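Local coordinates for STING-associated CdnE c-di-GMP synthase (Flavobacteriaceae, PDB 6WT8), which probably makes the signalling molecule cyclic di-GMP, which is thought to activate a bacterial STING partner in CBASS antiphage defence, at residues A[27-32]-A[50-55]; A[311-316]-A[341-346]; A[320-325]-A[329-334]. All coordinates share one frame; numbering follows the deposited sequence.

How the interactions relate
The three contacts lie among the helices and connecting loops of the chain, and none takes in a strand of the mixed sheet that forms the nucleotidyltransferase core, where catalysis in this family is expected. Interactions 2 and 3 touch, with centres about 14 Å apart. Interaction 3 is nested in the loop that interaction 2 closes, and Ile312 joins them: its CG2 lies 3.5 Å from Phe332 CZ. Interaction 1 stands apart, its centre about 26 Å from that of interaction 2 and about 30 Å from that of interaction 3, with nearest atoms about 9 and 16 Å away. Helix 336-360 still relates the first two, since Ile353 and Leu357, further along it than residues 341-346, pack against Ile51.

Interaction 1. Residues A[27-32]-A[50-55]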
loop_
_atom_site.group_PDB
_atom_site.type_symbol
_atom_site.label_atom_id
_atom_site.label_comp_id
_atom_site.label_asym_id
_atom_site.label_seq_id
_atom_site.Cartn_x
_atom_site.Cartn_y
_atom_site.Cartn_z
ATOM N N TYR A 27 -14.844 6.952 -15.046
ATOM C CA TYR A 27 -15.326 7.965 -15.987
ATOM C C TYR A 27 -15.166 7.515 -17.435
ATOM O O TYR A 27 -16.000 7.865 -18.277
ATOM C CB TYR A 27 -14.606 9.298 -15.783
ATOM C CG TYR A 27 -15.262 10.198 -14.757
ATOM C CD1 TYR A 27 -16.060 9.666 -13.746
ATOM C CD2 TYR A 27 -15.092 11.584 -14.815
ATOM C CE1 TYR A 27 -16.669 10.482 -12.819
ATOM C CE2 TYR A 27 -15.690 12.413 -13.898
ATOM C CZ TYR A 27 -16.477 11.860 -12.907
ATOM O OH TYR A 27 -17.080 12.687 -11.990
ATOM N N SER A 28 -14.135 6.712 -17.739
ATOM C CA SER A 28 -13.983 6.330 -19.133
ATOM C C SER A 28 -15.105 5.427 -19.566
ATOM O O SER A 28 -15.348 5.308 -20.770
ATOM C CB SER A 28 -12.633 5.642 -19.391
ATOM O OG SER A 28 -12.475 4.383 -18.679
ATOM N N GLU A 29 -15.832 4.811 -18.614
ATOM C CA GLU A 29 -17.014 4.029 -19.008
ATOM C C GLU A 29 -18.036 4.870 -19.766
ATOM O O GLU A 29 -18.656 4.392 -20.724
ATOM C CB GLU A 29 -17.719 3.437 -17.783
ATOM C CG GLU A 29 -16.989 2.289 -17.148
ATOM C CD GLU A 29 -17.765 1.771 -15.964
ATOM O OE1 GLU A 29 -18.897 1.263 -16.215
ATOM O OE2 GLU A 29 -17.248 1.901 -14.834
ATOM N N THR A 30 -18.330 6.076 -19.272
ATOM C CA THR A 30 -19.391 6.857 -19.898
ATOM C C THR A 30 -18.874 7.919 -20.839
ATOM O O THR A 30 -19.661 8.445 -21.635
ATOM C CB THR A 30 -20.267 7.571 -18.868
ATOM O OG1 THR A 30 -19.448 8.293 -17.927
ATOM C CG2 THR A 30 -21.243 6.591 -18.169
ATOM N N LEU A 31 -17.601 8.282 -20.741
ATOM C CA LEU A 31 -17.105 9.379 -21.560
ATOM C C LEU A 31 -16.185 8.915 -22.662
ATOM O O LEU A 31 -15.922 9.678 -23.590
ATOM C CB LEU A 31 -16.352 10.407 -20.708
ATOM C CG LEU A 31 -17.145 11.029 -19.562
ATOM C CD1 LEU A 31 -16.207 11.799 -18.627
ATOM C CD2 LEU A 31 -18.320 11.899 -20.057
ATOM N N SER A 32 -15.695 7.693 -22.613
ATOM C CA SER A 32 -14.696 7.285 -23.575
ATOM C C SER A 32 -15.127 5.986 -24.242
ATOM O O SER A 32 -16.228 5.459 -24.000
ATOM C CB SER A 32 -13.343 7.127 -22.878
ATOM O OG SER A 32 -12.296 6.977 -23.811
ATOM N N TYR A 50 -15.986 -8.448 -15.607
ATOM C CA TYR A 50 -14.932 -8.919 -14.715
ATOM C C TYR A 50 -13.836 -7.870 -14.564
ATOM O O TYR A 50 -13.348 -7.627 -13.451
ATOM C CB TYR A 50 -14.341 -10.214 -15.261
ATOM C CG TYR A 50 -13.120 -10.707 -14.501
ATOM C CD1 TYR A 50 -13.198 -11.031 -13.151
ATOM C CD2 TYR A 50 -11.903 -10.828 -15.149
ATOM C CE1 TYR A 50 -12.034 -11.500 -12.406
ATOM C CE2 TYR A 50 -10.751 -11.298 -14.431
ATOM C CZ TYR A 50 -10.841 -11.615 -13.092
ATOM O OH TYR A 50 -9.754 -12.094 -12.342
ATOM N N ILE A 51 -13.372 -7.338 -15.686
ATOM C CA ILE A 51 -12.329 -6.296 -15.625
ATOM C C ILE A 51 -12.802 -5.098 -14.796
ATOM O O ILE A 51 -12.072 -4.598 -13.908
ATOM C CB ILE A 51 -11.945 -5.864 -17.045
ATOM C CG1 ILE A 51 -11.287 -7.019 -17.796
ATOM C CG2 ILE A 51 -11.046 -4.612 -17.005
ATOM C CD1 ILE A 51 -11.226 -6.790 -19.304
ATOM N N LYS A 52 -14.037 -4.645 -15.046
ATOM C CA LYS A 52 -14.551 -3.465 -14.328
ATOM C C LYS A 52 -14.582 -3.703 -12.833
ATOM O O LYS A 52 -14.185 -2.832 -12.035
ATOM C CB LYS A 52 -15.976 -3.118 -14.801
ATOM C CG LYS A 52 -15.977 -2.424 -16.099
ATOM C CD LYS A 52 -17.405 -1.899 -16.432
ATOM C CE LYS A 52 -18.409 -3.023 -16.578
ATOM N NZ LYS A 52 -19.765 -2.513 -17.157
ATOM N N GLU A 53 -15.129 -4.849 -12.418
ATOM C CA GLU A 53 -15.311 -5.078 -10.994
ATOM C C GLU A 53 -13.980 -5.369 -10.326
ATOM O O GLU A 53 -13.792 -5.019 -9.151
ATOM C CB GLU A 53 -16.350 -6.189 -10.812
ATOM C CG GLU A 53 -17.699 -5.621 -11.356
ATOM C CD GLU A 53 -18.926 -6.442 -11.030
ATOM O OE1 GLU A 53 -18.777 -7.487 -10.362
ATOM O OE2 GLU A 53 -20.050 -6.033 -11.479
ATOM N N SER A 54 -13.032 -5.931 -11.086
ATOM C CA SER A 54 -11.682 -6.124 -10.566
ATOM C C SER A 54 -10.945 -4.792 -10.400
ATOM O O SER A 54 -10.120 -4.652 -9.492
ATOM C CB SER A 54 -10.872 -7.015 -11.494
ATOM O OG SER A 54 -11.330 -8.354 -11.442
HETATM N N MSE A 55 -11.206 -3.823 -11.261
HETATM C CA MSE A 55 -10.591 -2.507 -11.196
HETATM C C MSE A 55 -11.207 -1.671 -10.083
HETATM O O MSE A 55 -10.498 -0.881 -9.466
HETATM C CB MSE A 55 -10.720 -1.763 -12.535
HETATM C CG MSE A 55 -9.731 -2.316 -13.528
HETATM SE SE MSE A 55 -9.877 -1.232 -15.162
HETATM C CE MSE A 55 -8.506 -2.095 -16.013
HETATM O O HOH W 1 -20.853 -0.151 -15.068
HETATM O O HOH W 2 -19.306 0.028 -18.399
#
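Glu29 and Lys52 both place CG anti to their own carbonyl carbon (chi1 -73° and -78°), which sends the two side chains into the gap between helix 27-31 and helix 46-56. The glutamate then runs straight on, whereas the lysine bends at chi3 (-63°), which turns CE and the amine aside, so that CD is its nearest atom to the carboxylate: Glu29 OE1 is 3.5 Å from Lys52 CD. The salt bridge itself is long, with Glu29 OE1 4.0 Å from Lys52 NZ. Two waters span the interval. Each donates to OE1 and accepts from NZ, one of them only weakly at 3.3 Å from Lys52 NZ. Both charged groups have further partners. Glu29 OE2 accepts from the backbone N of Met26 and forms a salt bridge with Lys56, while Lys52 NZ bonds to the carbonyl O of Glu43; Tyr298 touches both side chains. With the helix backbones well separated, Glu29 to Lys52 being 9.2 Å from CA to CA, the pair illustrates a surface ion pair in which water does much of the joining, so that its electrostatic pull is probably modest and shared among several neighbours.

Interaction 2. Residues A[311-316]-A[341-346]; sequences NIISNK and IEIEFL
Ile313 and Glu344 mark the closest approach of the two backbones, 7.2 Å from CA to CA, where the last turn of helix 300-314 meets the first half of helix 336-360. A spacing this short leaves room for little more than one layer of side chains, and Ile313 fills much of it. Its CG1 lies 3.8 Å from Ile343 CG2, and the two isoleucines slide past each other in opposite directions, so that the flank of one meets the methyl branch of the other. On Ile343 that branch is the one anti to the backbone N, a consequence of chi1 at -58°, which turns CG2 toward helix 300-314. The outer end of Ile313 comes to rest on Glu344. There CD1 sits 3.8 Å from Glu344 CG and 3.9 Å from Glu344 CA, crossing the base of the glutamate, so that its methylene carbon rather than its carboxylate supplies the contact. Ile312 adds a looser touch through its CG2, 4.4 Å from Ile343 CG2. Were Ile313 shortened to an alanine, a gap would be likely to open between the helices, leaving Glu344 CG without its apolar neighbour and Ile343 CG2 with only the looser touch of Ile312 across this contact. Around the pair, Ile284 of helix 278-287 covers both Ile312 and Ile343, and Leu309 also rests on Ile343. Just beyond the contact helix 300-314 ends, and Asn315 caps the next helix by accepting from Tyr318 N through OD1. The whole is a worked example of close apolar packing, with Ile312 and Ile343 buried, and Ile313 and the hydrocarbon base of Glu344 closing the margin; it joins two helices of what is probably the helical part beside the nucleotidyltransferase core.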
loop_
_atom_site.group_PDB
_atom_site.type_symbol
_atom_site.label_atom_id
_atom_site.label_comp_id
_atom_site.label_asym_id
_atom_site.label_seq_id
_atom_site.Cartn_x
_atom_site.Cartn_y
_atom_site.Cartn_z
ATOM N N ASN A 311 7.669 -6.457 -21.099
ATOM C CA ASN A 311 8.947 -5.742 -21.087
ATOM C C ASN A 311 9.772 -6.126 -19.877
ATOM O O ASN A 311 11.000 -6.275 -19.972
ATOM C CB ASN A 311 8.715 -4.225 -21.044
ATOM C CG ASN A 311 8.136 -3.667 -22.359
ATOM O OD1 ASN A 311 8.157 -4.329 -23.395
ATOM N ND2 ASN A 311 7.623 -2.442 -22.304
ATOM N N ILE A 312 9.115 -6.318 -18.733
ATOM C CA ILE A 312 9.860 -6.783 -17.553
ATOM C C ILE A 312 10.489 -8.147 -17.787
ATOM O O ILE A 312 11.629 -8.392 -17.351
ATOM C CB ILE A 312 8.944 -6.786 -16.319
ATOM C CG1 ILE A 312 8.696 -5.327 -15.943
ATOM C CG2 ILE A 312 9.535 -7.656 -15.132
ATOM C CD1 ILE A 312 7.572 -5.229 -14.903
ATOM N N ILE A 313 9.735 -9.081 -18.389
ATOM C CA ILE A 313 10.251 -10.430 -18.646
ATOM C C ILE A 313 11.400 -10.380 -19.643
ATOM O O ILE A 313 12.398 -11.112 -19.488
ATOM C CB ILE A 313 9.100 -11.330 -19.134
ATOM C CG1 ILE A 313 8.084 -11.561 -18.015
ATOM C CG2 ILE A 313 9.612 -12.671 -19.698
ATOM C CD1 ILE A 313 6.707 -11.957 -18.622
ATOM N N SER A 314 11.306 -9.512 -20.648
ATOM C CA SER A 314 12.241 -9.596 -21.777
ATOM C C SER A 314 13.464 -8.709 -21.636
ATOM O O SER A 314 14.479 -8.988 -22.283
ATOM C CB SER A 314 11.518 -9.271 -23.099
ATOM O OG SER A 314 11.175 -7.919 -23.133
ATOM N N ASN A 315 13.414 -7.662 -20.834
ATOM C CA ASN A 315 14.459 -6.635 -20.846
ATOM C C ASN A 315 15.110 -6.564 -19.468
ATOM O O ASN A 315 14.549 -5.974 -18.537
ATOM C CB ASN A 315 13.844 -5.310 -21.251
ATOM C CG ASN A 315 14.856 -4.240 -21.457
ATOM O OD1 ASN A 315 15.940 -4.230 -20.852
ATOM N ND2 ASN A 315 14.495 -3.268 -22.298
ATOM N N LYS A 316 16.328 -7.139 -19.352
ATOM C CA LYS A 316 16.990 -7.246 -18.049
ATOM C C LYS A 316 17.341 -5.873 -17.491
ATOM O O LYS A 316 17.065 -5.607 -16.325
ATOM C CB LYS A 316 18.274 -8.119 -18.157
ATOM C CG LYS A 316 18.983 -8.284 -16.796
ATOM C CD LYS A 316 20.263 -9.090 -17.023
ATOM C CE LYS A 316 20.966 -9.541 -15.748
ATOM N NZ LYS A 316 20.653 -8.750 -14.559
ATOM N N ILE A 341 8.653 -15.964 -12.607
ATOM C CA ILE A 341 7.656 -17.013 -12.851
ATOM C C ILE A 341 6.263 -16.432 -12.625
ATOM O O ILE A 341 5.339 -16.648 -13.413
ATOM C CB ILE A 341 7.896 -18.232 -11.956
ATOM C CG1 ILE A 341 9.222 -18.890 -12.388
ATOM C CG2 ILE A 341 6.680 -19.212 -12.049
ATOM C CD1 ILE A 341 9.424 -18.933 -13.992
ATOM N N GLU A 342 6.076 -15.729 -11.501
ATOM C CA GLU A 342 4.748 -15.184 -11.218
ATOM C C GLU A 342 4.377 -14.115 -12.249
ATOM O O GLU A 342 3.226 -14.044 -12.683
ATOM C CB GLU A 342 4.732 -14.643 -9.783
ATOM C CG GLU A 342 4.977 -15.812 -8.812
ATOM C CD GLU A 342 4.716 -15.482 -7.356
ATOM O OE1 GLU A 342 4.202 -14.389 -7.032
ATOM O OE2 GLU A 342 5.066 -16.350 -6.507
ATOM N N ILE A 343 5.328 -13.265 -12.637
ATOM C CA ILE A 343 5.038 -12.264 -13.678
ATOM C C ILE A 343 4.626 -12.972 -14.964
ATOM O O ILE A 343 3.704 -12.530 -15.659
ATOM C CB ILE A 343 6.260 -11.350 -13.917
ATOM C CG1 ILE A 343 6.655 -10.641 -12.613
ATOM C CG2 ILE A 343 6.011 -10.330 -15.063
ATOM C CD1 ILE A 343 5.561 -9.754 -12.062
ATOM N N GLU A 344 5.337 -14.063 -15.339
ATOM C CA GLU A 344 4.957 -14.803 -16.554
ATOM C C GLU A 344 3.525 -15.366 -16.456
ATOM O O GLU A 344 2.759 -15.294 -17.427
ATOM C CB GLU A 344 5.945 -15.941 -16.833
ATOM C CG GLU A 344 7.312 -15.446 -17.243
ATOM C CD GLU A 344 8.396 -16.529 -17.272
ATOM O OE1 GLU A 344 8.064 -17.741 -17.313
ATOM O OE2 GLU A 344 9.586 -16.153 -17.228
ATOM N N PHE A 345 3.135 -15.960 -15.320
ATOM C CA PHE A 345 1.752 -16.433 -15.201
ATOM C C PHE A 345 0.774 -15.280 -15.260
ATOM O O PHE A 345 -0.314 -15.407 -15.865
ATOM C CB PHE A 345 1.596 -17.236 -13.890
ATOM C CG PHE A 345 2.136 -18.639 -13.977
ATOM C CD1 PHE A 345 1.728 -19.480 -15.006
ATOM C CD2 PHE A 345 3.033 -19.108 -13.026
ATOM C CE1 PHE A 345 2.195 -20.807 -15.030
ATOM C CE2 PHE A 345 3.486 -20.437 -13.071
ATOM C CZ PHE A 345 3.095 -21.250 -14.089
ATOM N N LEU A 346 1.112 -14.143 -14.653
ATOM C CA LEU A 346 0.201 -12.987 -14.754
ATOM C C LEU A 346 0.082 -12.518 -16.196
ATOM O O LEU A 346 -1.018 -12.183 -16.650
ATOM C CB LEU A 346 0.717 -11.821 -13.906
ATOM C CG LEU A 346 0.631 -12.007 -12.411
ATOM C CD1 LEU A 346 1.236 -10.752 -11.762
ATOM C CD2 LEU A 346 -0.813 -12.170 -11.926
#

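Interaction 3. Residues A[320-325]-A[329-334]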
loop_
_atom_site.group_PDB
_atom_site.type_symbol
_atom_site.label_atom_id
_atom_site.label_comp_id
_atom_site.label_asym_id
_atom_site.label_seq_id
_atom_site.Cartn_x
_atom_site.Cartn_y
_atom_site.Cartn_z
ATOM N N ASP A 320 15.857 -4.499 -13.970
ATOM C CA ASP A 320 16.795 -4.368 -12.871
ATOM C C ASP A 320 16.773 -2.985 -12.245
ATOM O O ASP A 320 17.303 -2.814 -11.133
ATOM C CB ASP A 320 18.204 -4.680 -13.365
ATOM C CG ASP A 320 18.460 -6.156 -13.455
ATOM O OD1 ASP A 320 17.617 -6.956 -12.982
ATOM O OD2 ASP A 320 19.504 -6.520 -14.039
ATOM N N ASN A 321 16.179 -1.993 -12.900
ATOM C CA ASN A 321 16.211 -0.639 -12.372
ATOM C C ASN A 321 14.855 -0.153 -11.863
ATOM O O ASN A 321 14.719 1.017 -11.503
ATOM C CB ASN A 321 16.783 0.290 -13.456
ATOM C CG ASN A 321 18.300 0.141 -13.559
ATOM O OD1 ASN A 321 19.034 0.673 -12.724
ATOM N ND2 ASN A 321 18.762 -0.669 -14.507
ATOM N N ILE A 322 13.847 -1.031 -11.799
ATOM C CA ILE A 322 12.562 -0.653 -11.244
ATOM C C ILE A 322 12.678 -0.629 -9.719
ATOM O O ILE A 322 13.056 -1.630 -9.093
ATOM C CB ILE A 322 11.455 -1.621 -11.688
ATOM C CG1 ILE A 322 11.366 -1.696 -13.238
ATOM C CG2 ILE A 322 10.104 -1.160 -11.101
ATOM C CD1 ILE A 322 10.333 -2.698 -13.697
ATOM N N LYS A 323 12.348 0.509 -9.124
ATOM C CA LYS A 323 12.383 0.668 -7.668
ATOM C C LYS A 323 11.004 0.451 -7.065
ATOM O O LYS A 323 9.974 0.522 -7.719
ATOM C CB LYS A 323 12.849 2.085 -7.297
ATOM C CG LYS A 323 14.290 2.354 -7.757
ATOM C CD LYS A 323 14.767 3.699 -7.252
ATOM C CE LYS A 323 16.206 3.913 -7.710
ATOM N NZ LYS A 323 16.691 5.253 -7.206
ATOM N N SER A 324 11.014 0.175 -5.761
ATOM C CA SER A 324 9.785 0.201 -4.977
ATOM C C SER A 324 9.218 1.610 -4.940
ATOM O O SER A 324 9.940 2.583 -5.199
ATOM C CB SER A 324 10.092 -0.294 -3.567
ATOM O OG SER A 324 11.165 0.450 -2.998
ATOM N N VAL A 325 7.929 1.726 -4.572
ATOM C CA VAL A 325 7.315 3.065 -4.556
ATOM C C VAL A 325 8.070 3.965 -3.604
ATOM O O VAL A 325 8.259 5.155 -3.891
ATOM C CB VAL A 325 5.830 2.984 -4.188
ATOM C CG1 VAL A 325 5.205 4.424 -3.969
ATOM C CG2 VAL A 325 5.102 2.202 -5.258
ATOM N N GLU A 329 14.241 0.084 -2.483
ATOM C CA GLU A 329 14.711 -1.196 -2.981
ATOM C C GLU A 329 14.534 -1.256 -4.488
ATOM O O GLU A 329 13.721 -0.522 -5.067
ATOM C CB GLU A 329 13.910 -2.364 -2.387
ATOM C CG GLU A 329 13.689 -2.241 -0.878
ATOM C CD GLU A 329 12.733 -3.287 -0.297
ATOM O OE1 GLU A 329 12.425 -4.307 -0.983
ATOM O OE2 GLU A 329 12.301 -3.068 0.865
ATOM N N TYR A 330 15.302 -2.146 -5.125
ATOM C CA TYR A 330 15.019 -2.549 -6.497
ATOM C C TYR A 330 14.191 -3.813 -6.406
ATOM O O TYR A 330 14.663 -4.802 -5.840
ATOM C CB TYR A 330 16.325 -2.795 -7.255
ATOM C CG TYR A 330 17.079 -1.510 -7.557
ATOM C CD1 TYR A 330 16.624 -0.681 -8.552
ATOM C CD2 TYR A 330 18.236 -1.179 -6.854
ATOM C CE1 TYR A 330 17.302 0.490 -8.870
ATOM C CE2 TYR A 330 18.928 0.003 -7.149
ATOM C CZ TYR A 330 18.440 0.814 -8.164
ATOM O OH TYR A 330 19.127 1.972 -8.484
ATOM N N ILE A 331 12.996 -3.798 -6.990
ATOM C CA ILE A 331 12.047 -4.893 -6.700
ATOM C C ILE A 331 12.404 -6.197 -7.390
ATOM O O ILE A 331 11.839 -7.237 -7.015
ATOM C CB ILE A 331 10.592 -4.523 -7.051
ATOM C CG1 ILE A 331 10.449 -4.097 -8.498
ATOM C CG2 ILE A 331 10.105 -3.426 -6.130
ATOM C CD1 ILE A 331 9.018 -4.158 -8.964
ATOM N N PHE A 332 13.337 -6.206 -8.338
ATOM C CA PHE A 332 13.809 -7.480 -8.914
ATOM C C PHE A 332 15.253 -7.805 -8.524
ATOM O O PHE A 332 15.849 -8.704 -9.113
ATOM C CB PHE A 332 13.648 -7.471 -10.428
ATOM C CG PHE A 332 12.207 -7.497 -10.871
ATOM C CD1 PHE A 332 11.501 -8.705 -10.864
ATOM C CD2 PHE A 332 11.533 -6.331 -11.214
ATOM C CE1 PHE A 332 10.159 -8.745 -11.275
ATOM C CE2 PHE A 332 10.171 -6.362 -11.589
ATOM C CZ PHE A 332 9.478 -7.564 -11.595
ATOM N N GLU A 333 15.827 -7.108 -7.535
ATOM C CA GLU A 333 17.205 -7.388 -7.152
ATOM C C GLU A 333 17.341 -8.789 -6.578
ATOM O O GLU A 333 18.276 -9.535 -6.938
ATOM C CB GLU A 333 17.710 -6.361 -6.148
ATOM C CG GLU A 333 19.190 -6.641 -5.849
ATOM C CD GLU A 333 19.855 -5.559 -5.051
ATOM O OE1 GLU A 333 19.231 -4.507 -4.799
ATOM O OE2 GLU A 333 21.026 -5.769 -4.647
ATOM N N PHE A 334 16.400 -9.180 -5.729
ATOM C CA PHE A 334 16.459 -10.487 -5.073
ATOM C C PHE A 334 15.302 -11.364 -5.503
ATOM O O PHE A 334 14.205 -10.881 -5.774
ATOM C CB PHE A 334 16.433 -10.323 -3.556
ATOM C CG PHE A 334 17.586 -9.504 -3.044
ATOM C CD1 PHE A 334 18.895 -9.981 -3.141
ATOM C CD2 PHE A 334 17.362 -8.240 -2.535
ATOM C CE1 PHE A 334 19.990 -9.209 -2.681
ATOM C CE2 PHE A 334 18.428 -7.462 -2.098
ATOM C CZ PHE A 334 19.732 -7.946 -2.157
HETATM O O HOH W 3 18.046 -8.618 -10.710
HETATM O O HOH W 4 18.519 3.025 -10.949
HETATM O O HOH W 5 14.292 -3.953 -9.879
#
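Tyr330 and Lys323 lie side by side, pointing the same way, with the lysine chain extended along the tyrosine as far as its hydroxyl. Lys323 CG is 3.7 Å from Tyr330 CE1, and CE comes near OH, so the aliphatic run of the lysine packs along the ring's CE1 side. At the ring's edge, in its plane, stands the carbonyl O of Asn321, while the O of Asp320 approaches CD1 obliquely. The hydroxyl reaches Asn321 OD1 through a water; the amide's ND2 bonds to the O of Ser317. On the other face of the backbones, toward helix 278-287, Ile322 and Ile331 cross obliquely, with Ile322 CG2 3.8 Å from Ile331 CD1, and Ile284 of that helix touches Ile331.

These orientations rest on a short antiparallel bridge. Lys323 and Tyr330 form a non-hydrogen-bonded pair, flanked by Ile331 N to Ile322 O at 3.0 Å and Ser324 N to Glu329 O at 2.9 Å. Ser324 adds a side-chain bond: with chi1 at 54° its OG sits between its own backbone N and carbonyl carbon and accepts from Glu329 N at 3.1 Å, while also bonding to Asp326 OD1. From the bridged Tyr330 itself the chain bends in a type I turn to Glu333, and water takes over the pairing. One water donates to Ile322 O and accepts from Phe332 N; another donates to both Asp320 OD1 and Phe332 O, Asp320 OD2 being held by Lys316.

Ile322 O is thus gripped by a backbone N-H and a water, with Tyr330 CA 3.4 Å away as a weaker C-H donor. The chemistry implies a loop kept in shape by a few main-chain bonds and bridging waters rather than by a regular strand.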